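PDB 3MES: choline kinase from Cryptosporidium parvum, which probably transfers the terminal phosphate of ATP to choline or ethanolamine, and holds ADP, magnesium and the bis-quaternary decamethonium ion in this crystal. Local coordinates for residues Y129-I135 with L178-N182; A265-L269 with M283-E287; A299-C303 with S367-W371; I306-C310 with Y394-R398. All blocks are in the same frame, centred on the assembly; numbering follows the deposited sequence.

Contact 1: Y129-I135 with L178-N182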
# COMPACT_ATOMS: atom_id res chain seq x y z
N TYR B 129 9.25 -7.85 -20.22
CA TYR B 129 8.59 -8.85 -19.39
C TYR B 129 7.88 -8.18 -18.22
O TYR B 129 6.68 -8.38 -18.02
CB TYR B 129 9.61 -9.87 -18.87
CG TYR B 129 9.02 -10.87 -17.90
CD1 TYR B 129 8.05 -11.78 -18.32
CD2 TYR B 129 9.42 -10.90 -16.57
CE1 TYR B 129 7.51 -12.69 -17.45
CE2 TYR B 129 8.88 -11.82 -15.69
CZ TYR B 129 7.92 -12.71 -16.13
OH TYR B 129 7.38 -13.62 -15.26
N LEU B 130 8.62 -7.40 -17.45
CA LEU B 130 8.07 -6.68 -16.31
C LEU B 130 6.87 -5.84 -16.74
O LEU B 130 5.89 -5.71 -16.01
CB LEU B 130 9.14 -5.80 -15.68
CG LEU B 130 10.35 -6.56 -15.13
CD1 LEU B 130 11.40 -5.59 -14.59
CD2 LEU B 130 9.91 -7.55 -14.06
N SER B 131 6.96 -5.27 -17.94
CA SER B 131 5.87 -4.49 -18.50
C SER B 131 4.67 -5.40 -18.74
O SER B 131 3.53 -5.02 -18.47
CB SER B 131 6.30 -3.82 -19.80
OG SER B 131 5.31 -2.94 -20.29
N ASN B 132 4.94 -6.61 -19.23
CA ASN B 132 3.88 -7.56 -19.59
C ASN B 132 3.14 -8.18 -18.40
O ASN B 132 1.95 -8.47 -18.50
CB ASN B 132 4.43 -8.66 -20.50
CG ASN B 132 4.32 -8.31 -21.97
OD1 ASN B 132 5.29 -8.41 -22.73
ND2 ASN B 132 3.13 -7.88 -22.39
N ILE B 133 3.84 -8.38 -17.29
CA ILE B 133 3.17 -8.86 -16.08
C ILE B 133 2.72 -7.69 -15.21
O ILE B 133 2.41 -7.86 -14.03
CB ILE B 133 4.05 -9.83 -15.25
CG1 ILE B 133 5.31 -9.13 -14.75
CG2 ILE B 133 4.40 -11.06 -16.08
CD1 ILE B 133 6.20 -10.02 -13.92
N ASN B 134 2.71 -6.51 -15.81
CA ASN B 134 2.06 -5.34 -15.21
C ASN B 134 2.74 -4.74 -13.99
O ASN B 134 2.11 -4.02 -13.22
CB ASN B 134 0.60 -5.66 -14.90
CG ASN B 134 -0.20 -5.93 -16.16
OD1 ASN B 134 -1.07 -6.81 -16.18
ND2 ASN B 134 0.09 -5.19 -17.22
N ILE B 135 4.03 -5.03 -13.81
CA ILE B 135 4.79 -4.39 -12.75
C ILE B 135 5.38 -3.06 -13.24
O ILE B 135 5.14 -2.01 -12.65
CB ILE B 135 5.91 -5.30 -12.21
CG1 ILE B 135 5.31 -6.42 -11.37
CG2 ILE B 135 6.90 -4.48 -11.39
CD1 ILE B 135 6.32 -7.42 -10.86
N LEU B 178 7.62 -8.07 -6.27
CA LEU B 178 8.53 -8.11 -7.40
C LEU B 178 9.56 -9.22 -7.22
O LEU B 178 10.00 -9.85 -8.18
CB LEU B 178 9.23 -6.75 -7.55
CG LEU B 178 10.16 -6.51 -8.74
CD1 LEU B 178 11.62 -6.64 -8.33
CD2 LEU B 178 9.82 -7.42 -9.92
N HIS B 179 9.93 -9.48 -5.97
CA HIS B 179 10.95 -10.46 -5.65
C HIS B 179 10.54 -11.90 -5.94
O HIS B 179 11.38 -12.72 -6.32
CB HIS B 179 11.37 -10.31 -4.18
CG HIS B 179 12.42 -9.27 -3.96
ND1 HIS B 179 13.29 -9.31 -2.89
CD2 HIS B 179 12.76 -8.17 -4.67
CE1 HIS B 179 14.11 -8.28 -2.95
NE2 HIS B 179 13.80 -7.57 -4.03
N ILE B 180 9.26 -12.21 -5.77
CA ILE B 180 8.79 -13.59 -5.87
C ILE B 180 8.54 -14.09 -7.30
O ILE B 180 8.33 -15.28 -7.52
CB ILE B 180 7.52 -13.83 -5.02
CG1 ILE B 180 6.45 -12.79 -5.35
CG2 ILE B 180 7.84 -13.79 -3.54
CD1 ILE B 180 5.67 -13.10 -6.61
N ILE B 181 8.57 -13.19 -8.28
CA ILE B 181 8.22 -13.55 -9.65
C ILE B 181 9.07 -14.70 -10.22
O ILE B 181 8.59 -15.48 -11.03
CB ILE B 181 8.29 -12.34 -10.61
CG1 ILE B 181 9.73 -11.81 -10.70
CG2 ILE B 181 7.32 -11.26 -10.18
CD1 ILE B 181 9.86 -10.54 -11.51
N ASN B 182 10.32 -14.79 -9.78
CA ASN B 182 11.22 -15.81 -10.31
C ASN B 182 10.98 -17.20 -9.71
O ASN B 182 11.63 -18.17 -10.10
CB ASN B 182 12.69 -15.41 -10.13
CG ASN B 182 13.13 -15.44 -8.68
OD1 ASN B 182 14.15 -16.04 -8.34
ND2 ASN B 182 12.36 -14.78 -7.82

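Contact 2: A265-L269 with M283-E287. With PT3 (N-propyl-tartramic acid), chain L; ADP (adenosine-5'-diphosphate), chain I.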
# COMPACT_ATOMS: atom_id res chain seq x y z
N ALA B 265 15.49 -8.79 -8.26
CA ALA B 265 15.62 -7.53 -7.54
C ALA B 265 15.52 -6.31 -8.44
O ALA B 265 15.83 -6.38 -9.63
CB ALA B 265 16.92 -7.51 -6.77
N HIS B 266 15.08 -5.20 -7.87
CA HIS B 266 15.06 -3.92 -8.56
C HIS B 266 16.48 -3.38 -8.69
O HIS B 266 16.90 -2.96 -9.77
CB HIS B 266 14.19 -2.92 -7.80
CG HIS B 266 14.01 -1.61 -8.50
ND1 HIS B 266 14.95 -0.61 -8.46
CD2 HIS B 266 12.99 -1.15 -9.27
CE1 HIS B 266 14.52 0.42 -9.17
NE2 HIS B 266 13.34 0.12 -9.67
N ASN B 267 17.20 -3.39 -7.57
CA ASN B 267 18.63 -3.06 -7.54
C ASN B 267 18.96 -1.57 -7.55
O ASN B 267 20.13 -1.19 -7.58
CB ASN B 267 19.36 -3.77 -8.68
CG ASN B 267 19.56 -5.26 -8.41
OD1 ASN B 267 19.77 -5.66 -7.27
ND2 ASN B 267 19.49 -6.07 -9.46
N ASP B 268 17.94 -0.72 -7.51
CA ASP B 268 18.15 0.72 -7.52
C ASP B 268 16.91 1.42 -7.01
O ASP B 268 16.56 2.51 -7.48
CB ASP B 268 18.47 1.20 -8.95
CG ASP B 268 18.79 2.68 -9.01
OD1 ASP B 268 19.35 3.22 -8.03
OD2 ASP B 268 18.51 3.31 -10.06
N LEU B 269 16.23 0.80 -6.06
CA LEU B 269 14.97 1.32 -5.57
C LEU B 269 15.18 2.51 -4.64
O LEU B 269 15.04 2.40 -3.42
CB LEU B 269 14.15 0.23 -4.87
CG LEU B 269 12.67 0.55 -4.67
CD1 LEU B 269 12.01 0.89 -6.01
CD2 LEU B 269 11.95 -0.62 -4.01
N MET B 283 6.95 1.57 -8.60
CA MET B 283 8.38 1.51 -8.87
C MET B 283 8.66 1.79 -10.34
O MET B 283 7.91 1.37 -11.22
CB MET B 283 8.93 0.13 -8.50
CG MET B 283 8.69 -0.29 -7.06
SD MET B 283 9.17 -2.01 -6.75
CE MET B 283 8.04 -2.88 -7.84
N ILE B 284 9.75 2.52 -10.60
CA ILE B 284 10.20 2.74 -11.97
C ILE B 284 11.71 2.54 -12.08
O ILE B 284 12.38 2.26 -11.09
CB ILE B 284 9.83 4.15 -12.48
CG1 ILE B 284 10.38 5.22 -11.54
CG2 ILE B 284 8.32 4.28 -12.63
CD1 ILE B 284 10.34 6.62 -12.13
N ASP B 285 12.23 2.68 -13.29
CA ASP B 285 13.66 2.57 -13.54
C ASP B 285 14.20 1.19 -13.17
O ASP B 285 14.80 1.01 -12.11
CB ASP B 285 14.42 3.66 -12.78
CG ASP B 285 15.85 3.83 -13.27
OD1 ASP B 285 16.65 4.48 -12.57
OD2 ASP B 285 16.17 3.30 -14.35
N TYR B 286 13.97 0.22 -14.05
CA TYR B 286 14.40 -1.15 -13.82
C TYR B 286 15.65 -1.50 -14.61
O TYR B 286 15.89 -2.67 -14.90
CB TYR B 286 13.28 -2.13 -14.19
CG TYR B 286 11.97 -1.90 -13.46
CD1 TYR B 286 11.71 -2.55 -12.26
CD2 TYR B 286 11.00 -1.05 -13.97
CE1 TYR B 286 10.52 -2.34 -11.58
CE2 TYR B 286 9.81 -0.84 -13.30
CZ TYR B 286 9.57 -1.49 -12.11
OH TYR B 286 8.39 -1.28 -11.44
N GLU B 287 16.45 -0.49 -14.95
CA GLU B 287 17.61 -0.72 -15.80
C GLU B 287 18.70 -1.56 -15.13
O GLU B 287 19.57 -2.11 -15.80
CB GLU B 287 18.20 0.61 -16.30
CG GLU B 287 19.55 0.97 -15.67
CD GLU B 287 20.30 2.03 -16.47
OE1 GLU B 287 21.52 1.87 -16.66
OE2 GLU B 287 19.67 3.01 -16.91
O1 PT3 L . 18.36 5.56 -13.53
O11 PT3 L . 20.17 6.07 -14.73
C1 PT3 L . 19.40 6.22 -13.76
C2 PT3 L . 19.76 7.29 -12.73
O2 PT3 L . 20.91 8.02 -13.15
C3 PT3 L . 20.04 6.59 -11.41
O3 PT3 L . 21.36 6.88 -10.96
C4 PT3 L . 19.02 7.09 -10.40
O41 PT3 L . 18.57 6.34 -9.53
N4 PT3 L . 18.65 8.36 -10.58
C41 PT3 L . 17.66 9.01 -9.71
C42 PT3 L . 17.75 10.53 -9.87
C43 PT3 L . 18.08 11.20 -8.53
PB ADP I . 17.52 7.18 -18.26
O1B ADP I . 18.10 8.21 -19.20
O2B ADP I . 17.04 5.92 -18.92
O3B ADP I . 18.35 6.96 -17.01
PA ADP I . 15.23 7.27 -16.59
O1A ADP I . 16.07 6.91 -15.39
O2A ADP I . 14.32 6.24 -17.22
O3A ADP I . 16.17 7.89 -17.74
O5' ADP I . 14.37 8.57 -16.22
C5' ADP I . 13.05 8.44 -15.70
C4' ADP I . 12.72 9.72 -14.97
O4' ADP I . 11.77 10.46 -15.73
C3' ADP I . 12.08 9.41 -13.63
O3' ADP I . 12.85 10.00 -12.58
C2' ADP I . 10.70 10.03 -13.68
O2' ADP I . 10.70 11.25 -12.94
C1' ADP I . 10.47 10.31 -15.16
N9 ADP I . 9.83 9.13 -15.79
C8 ADP I . 10.46 8.17 -16.48
N7 ADP I . 9.59 7.23 -16.93
C5 ADP I . 8.36 7.60 -16.52
C6 ADP I . 6.99 7.06 -16.64
N6 ADP I . 6.75 5.91 -17.32
N1 ADP I . 5.98 7.75 -16.06
C2 ADP I . 6.21 8.89 -15.39
N3 ADP I . 7.42 9.44 -15.23
C4 ADP I . 8.52 8.85 -15.76

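Contact 3: A299-C303 with S367-W371. With DME (decamethonium ion), chain K.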
# COMPACT_ATOMS: atom_id res chain seq x y z
N ALA B 299 18.84 -3.90 1.51
CA ALA B 299 19.90 -3.09 2.11
C ALA B 299 20.18 -1.84 1.28
O ALA B 299 20.49 -0.78 1.82
CB ALA B 299 21.17 -3.92 2.29
N ASN B 300 20.06 -1.96 -0.04
CA ASN B 300 20.26 -0.81 -0.92
C ASN B 300 19.19 0.25 -0.69
O ASN B 300 19.49 1.44 -0.64
CB ASN B 300 20.27 -1.21 -2.39
CG ASN B 300 20.54 -0.03 -3.30
OD1 ASN B 300 21.68 0.43 -3.41
ND2 ASN B 300 19.50 0.47 -3.95
N TYR B 301 17.95 -0.19 -0.55
CA TYR B 301 16.85 0.72 -0.24
C TYR B 301 17.10 1.40 1.10
O TYR B 301 16.92 2.62 1.24
CB TYR B 301 15.51 -0.02 -0.24
CG TYR B 301 14.40 0.78 0.41
CD1 TYR B 301 13.80 1.84 -0.26
CD2 TYR B 301 13.97 0.48 1.69
CE1 TYR B 301 12.79 2.57 0.33
CE2 TYR B 301 12.96 1.20 2.29
CZ TYR B 301 12.37 2.25 1.61
OH TYR B 301 11.37 2.97 2.21
N PHE B 302 17.50 0.62 2.10
CA PHE B 302 17.81 1.18 3.41
C PHE B 302 18.87 2.27 3.30
O PHE B 302 18.79 3.29 3.98
CB PHE B 302 18.26 0.10 4.40
CG PHE B 302 17.16 -0.80 4.88
CD1 PHE B 302 15.83 -0.42 4.75
CD2 PHE B 302 17.44 -2.00 5.50
CE1 PHE B 302 14.81 -1.24 5.20
CE2 PHE B 302 16.43 -2.82 5.96
CZ PHE B 302 15.11 -2.44 5.81
N CYS B 303 19.85 2.06 2.43
CA CYS B 303 20.95 3.01 2.28
C CYS B 303 20.52 4.35 1.69
O CYS B 303 21.10 5.39 2.02
CB CYS B 303 22.07 2.41 1.43
SG CYS B 303 23.14 1.24 2.29
N SER B 367 26.14 -2.25 -1.40
CA SER B 367 25.54 -1.04 -1.97
C SER B 367 26.53 0.12 -2.06
O SER B 367 26.65 0.76 -3.11
CB SER B 367 24.32 -0.62 -1.14
OG SER B 367 23.76 0.59 -1.62
N HIS B 368 27.25 0.37 -0.97
CA HIS B 368 28.23 1.46 -0.94
C HIS B 368 29.36 1.26 -1.95
O HIS B 368 29.84 2.22 -2.55
CB HIS B 368 28.83 1.62 0.46
CG HIS B 368 27.87 2.14 1.48
ND1 HIS B 368 27.11 3.27 1.28
CD2 HIS B 368 27.56 1.70 2.72
CE1 HIS B 368 26.36 3.50 2.35
NE2 HIS B 368 26.62 2.56 3.24
N ILE B 369 29.78 0.02 -2.12
CA ILE B 369 30.87 -0.28 -3.05
C ILE B 369 30.39 -0.23 -4.50
O ILE B 369 31.05 0.33 -5.36
CB ILE B 369 31.51 -1.64 -2.76
CG1 ILE B 369 32.57 -1.50 -1.66
CG2 ILE B 369 32.14 -2.21 -4.02
CD1 ILE B 369 33.29 -2.78 -1.33
N THR B 370 29.22 -0.82 -4.74
CA THR B 370 28.66 -0.86 -6.08
C THR B 370 28.47 0.54 -6.65
O THR B 370 29.01 0.87 -7.71
CB THR B 370 27.30 -1.60 -6.09
OG1 THR B 370 27.47 -2.94 -5.60
CG2 THR B 370 26.73 -1.65 -7.50
N TRP B 371 27.72 1.37 -5.95
CA TRP B 371 27.41 2.70 -6.45
C TRP B 371 28.62 3.62 -6.41
O TRP B 371 28.68 4.62 -7.13
CB TRP B 371 26.22 3.29 -5.70
CG TRP B 371 24.96 2.53 -5.96
CD1 TRP B 371 24.21 1.85 -5.05
CD2 TRP B 371 24.32 2.35 -7.23
NE1 TRP B 371 23.13 1.27 -5.67
CE2 TRP B 371 23.17 1.56 -7.00
CE3 TRP B 371 24.59 2.79 -8.52
CZ2 TRP B 371 22.31 1.20 -8.03
CZ3 TRP B 371 23.73 2.43 -9.55
CH2 TRP B 371 22.60 1.64 -9.29
N1 DME K . 17.11 15.14 -9.89
C2 DME K . 18.32 15.20 -10.72
C3 DME K . 18.91 13.80 -10.90
C4 DME K . 20.35 13.87 -11.42
C5 DME K . 20.93 12.47 -11.66
C6 DME K . 21.16 11.72 -10.34
C7 DME K . 22.65 11.44 -10.11
C8 DME K . 22.92 9.94 -9.99
C9 DME K . 22.90 9.48 -8.53
C10 DME K . 22.19 8.13 -8.39
C11 DME K . 22.83 7.29 -7.29
N12 DME K . 22.18 5.96 -7.23
C13 DME K . 17.04 16.32 -9.02
C14 DME K . 15.92 15.10 -10.76
C15 DME K . 17.15 13.93 -9.05
C16 DME K . 20.74 6.11 -7.02
C17 DME K . 22.42 5.26 -8.50
C18 DME K . 22.76 5.19 -6.12

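Contact 4: I306-C310 with Y394-R398. With MG (magnesium ion), chain M; DME (decamethonium ion), chain K; PT3 (N-propyl-tartramic acid), chain L.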
# COMPACT_ATOMS: atom_id res chain seq x y z
N ILE B 306 19.97 7.70 3.33
CA ILE B 306 21.08 8.59 3.63
C ILE B 306 21.33 9.64 2.54
O ILE B 306 21.87 10.71 2.82
CB ILE B 306 22.38 7.80 3.85
CG1 ILE B 306 22.23 6.83 5.02
CG2 ILE B 306 23.55 8.74 4.06
CD1 ILE B 306 23.32 5.77 5.10
N TYR B 307 20.94 9.33 1.31
CA TYR B 307 21.31 10.17 0.18
C TYR B 307 20.15 10.93 -0.45
O TYR B 307 19.18 10.34 -0.93
CB TYR B 307 22.08 9.36 -0.87
CG TYR B 307 23.17 8.54 -0.23
CD1 TYR B 307 24.35 9.14 0.21
CD2 TYR B 307 23.02 7.17 -0.03
CE1 TYR B 307 25.34 8.40 0.81
CE2 TYR B 307 24.02 6.43 0.58
CZ TYR B 307 25.17 7.05 1.00
OH TYR B 307 26.17 6.31 1.60
N ASP B 308 20.25 12.25 -0.42
CA ASP B 308 19.25 13.13 -1.00
C ASP B 308 19.82 13.76 -2.26
O ASP B 308 20.77 14.53 -2.20
CB ASP B 308 18.88 14.22 0.00
CG ASP B 308 17.67 15.03 -0.42
OD1 ASP B 308 16.95 14.60 -1.35
OD2 ASP B 308 17.43 16.09 0.19
N TYR B 309 19.25 13.41 -3.41
CA TYR B 309 19.74 13.90 -4.70
C TYR B 309 18.95 15.12 -5.18
O TYR B 309 18.95 15.43 -6.37
CB TYR B 309 19.71 12.80 -5.75
CG TYR B 309 20.23 11.47 -5.25
CD1 TYR B 309 21.57 11.29 -4.94
CD2 TYR B 309 19.37 10.39 -5.07
CE1 TYR B 309 22.04 10.08 -4.48
CE2 TYR B 309 19.83 9.18 -4.60
CZ TYR B 309 21.17 9.03 -4.31
OH TYR B 309 21.64 7.82 -3.84
N CYS B 310 18.27 15.79 -4.25
CA CYS B 310 17.53 17.00 -4.58
C CYS B 310 18.23 18.24 -4.04
O CYS B 310 17.66 19.00 -3.26
CB CYS B 310 16.10 16.92 -4.03
SG CYS B 310 15.02 15.80 -4.93
N TYR B 394 30.64 12.01 -4.88
CA TYR B 394 29.64 11.04 -4.44
C TYR B 394 30.27 9.67 -4.21
O TYR B 394 29.89 8.96 -3.28
CB TYR B 394 28.50 10.92 -5.46
CG TYR B 394 27.46 9.89 -5.06
CD1 TYR B 394 26.59 10.13 -4.00
CD2 TYR B 394 27.36 8.69 -5.74
CE1 TYR B 394 25.65 9.19 -3.63
CE2 TYR B 394 26.41 7.75 -5.38
CZ TYR B 394 25.56 8.00 -4.32
OH TYR B 394 24.62 7.07 -3.96
N ALA B 395 31.22 9.31 -5.06
CA ALA B 395 31.94 8.05 -4.91
C ALA B 395 32.75 8.06 -3.62
O ALA B 395 32.73 7.09 -2.86
CB ALA B 395 32.83 7.81 -6.11
N ASN B 396 33.46 9.16 -3.38
CA ASN B 396 34.21 9.33 -2.14
C ASN B 396 33.33 9.09 -0.93
O ASN B 396 33.76 8.50 0.06
CB ASN B 396 34.79 10.75 -2.07
CG ASN B 396 36.01 10.93 -2.95
OD1 ASN B 396 36.46 12.05 -3.18
ND2 ASN B 396 36.55 9.83 -3.45
N THR B 397 32.09 9.54 -1.02
CA THR B 397 31.15 9.41 0.09
C THR B 397 30.74 7.96 0.30
O THR B 397 30.82 7.45 1.42
CB THR B 397 29.91 10.30 -0.13
OG1 THR B 397 30.33 11.65 -0.33
CG2 THR B 397 28.99 10.24 1.08
N ARG B 398 30.31 7.29 -0.76
CA ARG B 398 29.91 5.89 -0.66
C ARG B 398 31.05 5.04 -0.11
O ARG B 398 30.83 4.16 0.72
CB ARG B 398 29.43 5.35 -2.01
CG ARG B 398 28.25 6.10 -2.62
CD ARG B 398 27.12 6.30 -1.62
NE ARG B 398 26.65 5.06 -1.02
CZ ARG B 398 25.63 4.34 -1.47
NH1 ARG B 398 24.96 4.72 -2.55
NH2 ARG B 398 25.27 3.22 -0.85
MG MG M . 18.15 8.38 -1.38
N1 DME K . 17.11 15.14 -9.89
C2 DME K . 18.32 15.20 -10.72
C3 DME K . 18.91 13.80 -10.90
C4 DME K . 20.35 13.87 -11.42
C5 DME K . 20.93 12.47 -11.66
C6 DME K . 21.16 11.72 -10.34
C7 DME K . 22.65 11.44 -10.11
C8 DME K . 22.92 9.94 -9.99
C9 DME K . 22.90 9.48 -8.53
C10 DME K . 22.19 8.13 -8.39
C11 DME K . 22.83 7.29 -7.29
N12 DME K . 22.18 5.96 -7.23
C13 DME K . 17.04 16.32 -9.02
C14 DME K . 15.92 15.10 -10.76
C15 DME K . 17.15 13.93 -9.05
C16 DME K . 20.74 6.11 -7.02
C17 DME K . 22.42 5.26 -8.50
C18 DME K . 22.76 5.19 -6.12
O1 PT3 L . 18.36 5.56 -13.53
O11 PT3 L . 20.17 6.07 -14.73
C1 PT3 L . 19.40 6.22 -13.76
C2 PT3 L . 19.76 7.29 -12.73
O2 PT3 L . 20.91 8.02 -13.15
C3 PT3 L . 20.04 6.59 -11.41
O3 PT3 L . 21.36 6.88 -10.96
C4 PT3 L . 19.02 7.09 -10.40
O41 PT3 L . 18.57 6.34 -9.53
N4 PT3 L . 18.65 8.36 -10.58
C41 PT3 L . 17.66 9.01 -9.71
C42 PT3 L . 17.75 10.53 -9.87
C43 PT3 L . 18.08 11.20 -8.53

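Contact 1: Y129-I135 with L178-N182
I181 reaches the end of helix 120-132 with both of its branches. Its CG1 sits between the backbone N and the carbonyl carbon (chi1 64°), which sends CD1 to L130 CD2 at 3.9 Å while CG2 lies 4.0 Å from I135 CD1. I133 adds its own CD1 to that same CG2 methyl, 4.1 Å away. Beside I181, L178 swings CG anti to its backbone N (chi1 -176°) and offers one methyl: CD2 meets I135 CD1 at 3.6 Å and L130 CD2 at 4.1 Å. L130 and L178 cross at about a right angle, as do I135 and L178, so methyl ends meet rather than chain lengths. The Y129 ring borders the patch, its edge turned to I181 CD1, while its hydroxyl bonds to D187. Branched aliphatic residues suit this place because each presents methyls in two directions and asks for no polar partner. L130, L178 and I181 also lie against F264 of strand 262-265. Helix 120-132 ends in a Schellman motif: I135 N bonds to L130 O at 3.0 Å, the apolar I135 is brought round to helix 165-179, and N134, with positive phi, is the C-prime residue of the motif.

Contact 2: A265-L269 with M283-E287
H266 sets NE2 over one face of the Y286 ring, with CD2 3.5 Å from Y286 CD1. The two planes lie 59° apart, an oblique meeting that is neither a stack nor a T-shape. With CG anti to the backbone N (chi1 -175°), the imidazole extends to the other loop, where NE2 donates to I284 O at 2.7 Å. That oxygen is in the imidazole plane, yet the donor stands above the carbonyl plane. At the other nitrogen, ND1 accepts from D268 N, also in the ring plane, so both nitrogens are used and the ring's rotation is fixed. L269 CD1 lies over the centre of one imidazole face and packs on M283 CG at 3.7 Å; CG and SD of the flexible M283 lie along the leucine methyls. The opposite end of the contact is acidic. The carboxylates of D268 and D285 lie side by side, their planes 77° from each other. D285 OD1 accepts from N273, and D268 OD2 is 3.1 Å from O41 of the bound tartramic acid. I284 turns its CD1 to the ribose of ADP, 3.6 Å from C3'. The two loops recall the catalytic and metal-binding loops of the protein-kinase-like fold to which choline kinases belong. Two neighbouring carboxylates beside bound nucleotide and magnesium are consistent with a site that handles metal and phosphate.

Contact 3: A299-C303 with S367-W371
N300 OD1 is gripped by two donors from helix 364-376. S367 OG gives its proton to it at 2.7 Å, and W371 NE1 donates at 2.8 Å with an N-H...O angle of 139°. The donors arrive from opposite faces of the amide plane, each tilted from it, and the indole holds the oxygen close to its own ring plane. An asparagine suits the position because its carbonyl can take both bonds at once; with CG anti to the backbone N (chi1 -177°), it stretches across to the neighbouring helix. S367 is short enough to fit where the backbones come nearest, its CA 5.4 Å from that of N300, and its OG also bonds to R398 NH2. Helices 294-303 and 364-376 belong to the largely helical C-terminal lobe of this kinase fold, and these segments cross at -79°, which confines the contact to a few residues around the crossing point. One turn along from N300, C303 sets SG 3.8 Å from H368 NE2, obliquely to the imidazole, while H368 ND1 accepts from R398 NE. W371 uses its edge for N300 and a face for ligand, the electron-rich indole suiting methyls that carry part of the positive charge of a quaternary ammonium. The decamethonium methyl C17 lies 3.3 Å from W371 CZ3, and methyl C18 sits above the same ring system nearer the pyrrole.

Contact 4: I306-C310 with Y394-R398
Y307, Y309 and Y394 form an aromatic cluster joining strand 307-308 to helix 391-411. Y394 turns its edge to the face of Y307 in a T-shaped pair, centroids 5.7 Å apart, and Y309 in turn points its edge at the face of Y394, in an offset version of the same arrangement. Tyrosine suits all three places, since each ring packs as an apolar plate while its hydroxyl remains available for polar partners. The Y309 OH and Y394 OH atoms come within 3.1 Å, and Y309 OH bonds to E304. R398 bends at chi2 and chi3 (-49° and -55°), which folds its guanidinium back over the Y307 ring, with Y394 at its edge: Y307 CE2 lies 3.3 Å from R398 CZ, the planes 30° apart. Nearly in the guanidinium plane, R398 NH1 donates to Y394 OH at 2.8 Å. T397 CG2 closes against the edge of Y307.

Further out, helix 364-376 holds the arginine and H401 bonds to Y307 OH, so the guanidinium and the Y307 hydroxyl each have a partner outside the pair. The backbone of Y307 does separate work: its O binds magnesium at 2.3 Å, together with E271 and E304. The propyl end of PT3 packs on Y309 CB. Y309 offers a face to the alkyl chain of decamethonium, at C9, and Y394 OH lies 3.4 Å from its methyl C18. The R398 guanidinium also turns an edge toward C18, so a positive group stands near the cationic head; its donation to Y394 and the negative charge of nearby E304 probably temper that repulsion.

Contacts 2, 3 and 4 are buried, whereas contact 1 is only partly so and lies farthest from contact 4, on the other side of the chain's centre. Contact 1 is wholly apolar; it passes into contact 2 where I135 and L130 pack on Y286 and L178 on the 265-269 loop. Contact 2, nearest the centre, mixes a histidine bonded through both nitrogens with acidic groups at the nucleotide. It meets contact 3 through N267 and D268 against W371. Contacts 3 and 4 join consecutive elements, 294-303 with 307-308 and 364-376 with 391-411, and R398 of contact 4 bonds to S367 and H368 of contact 3; both face decamethonium, one with an indole, the other with tyrosines.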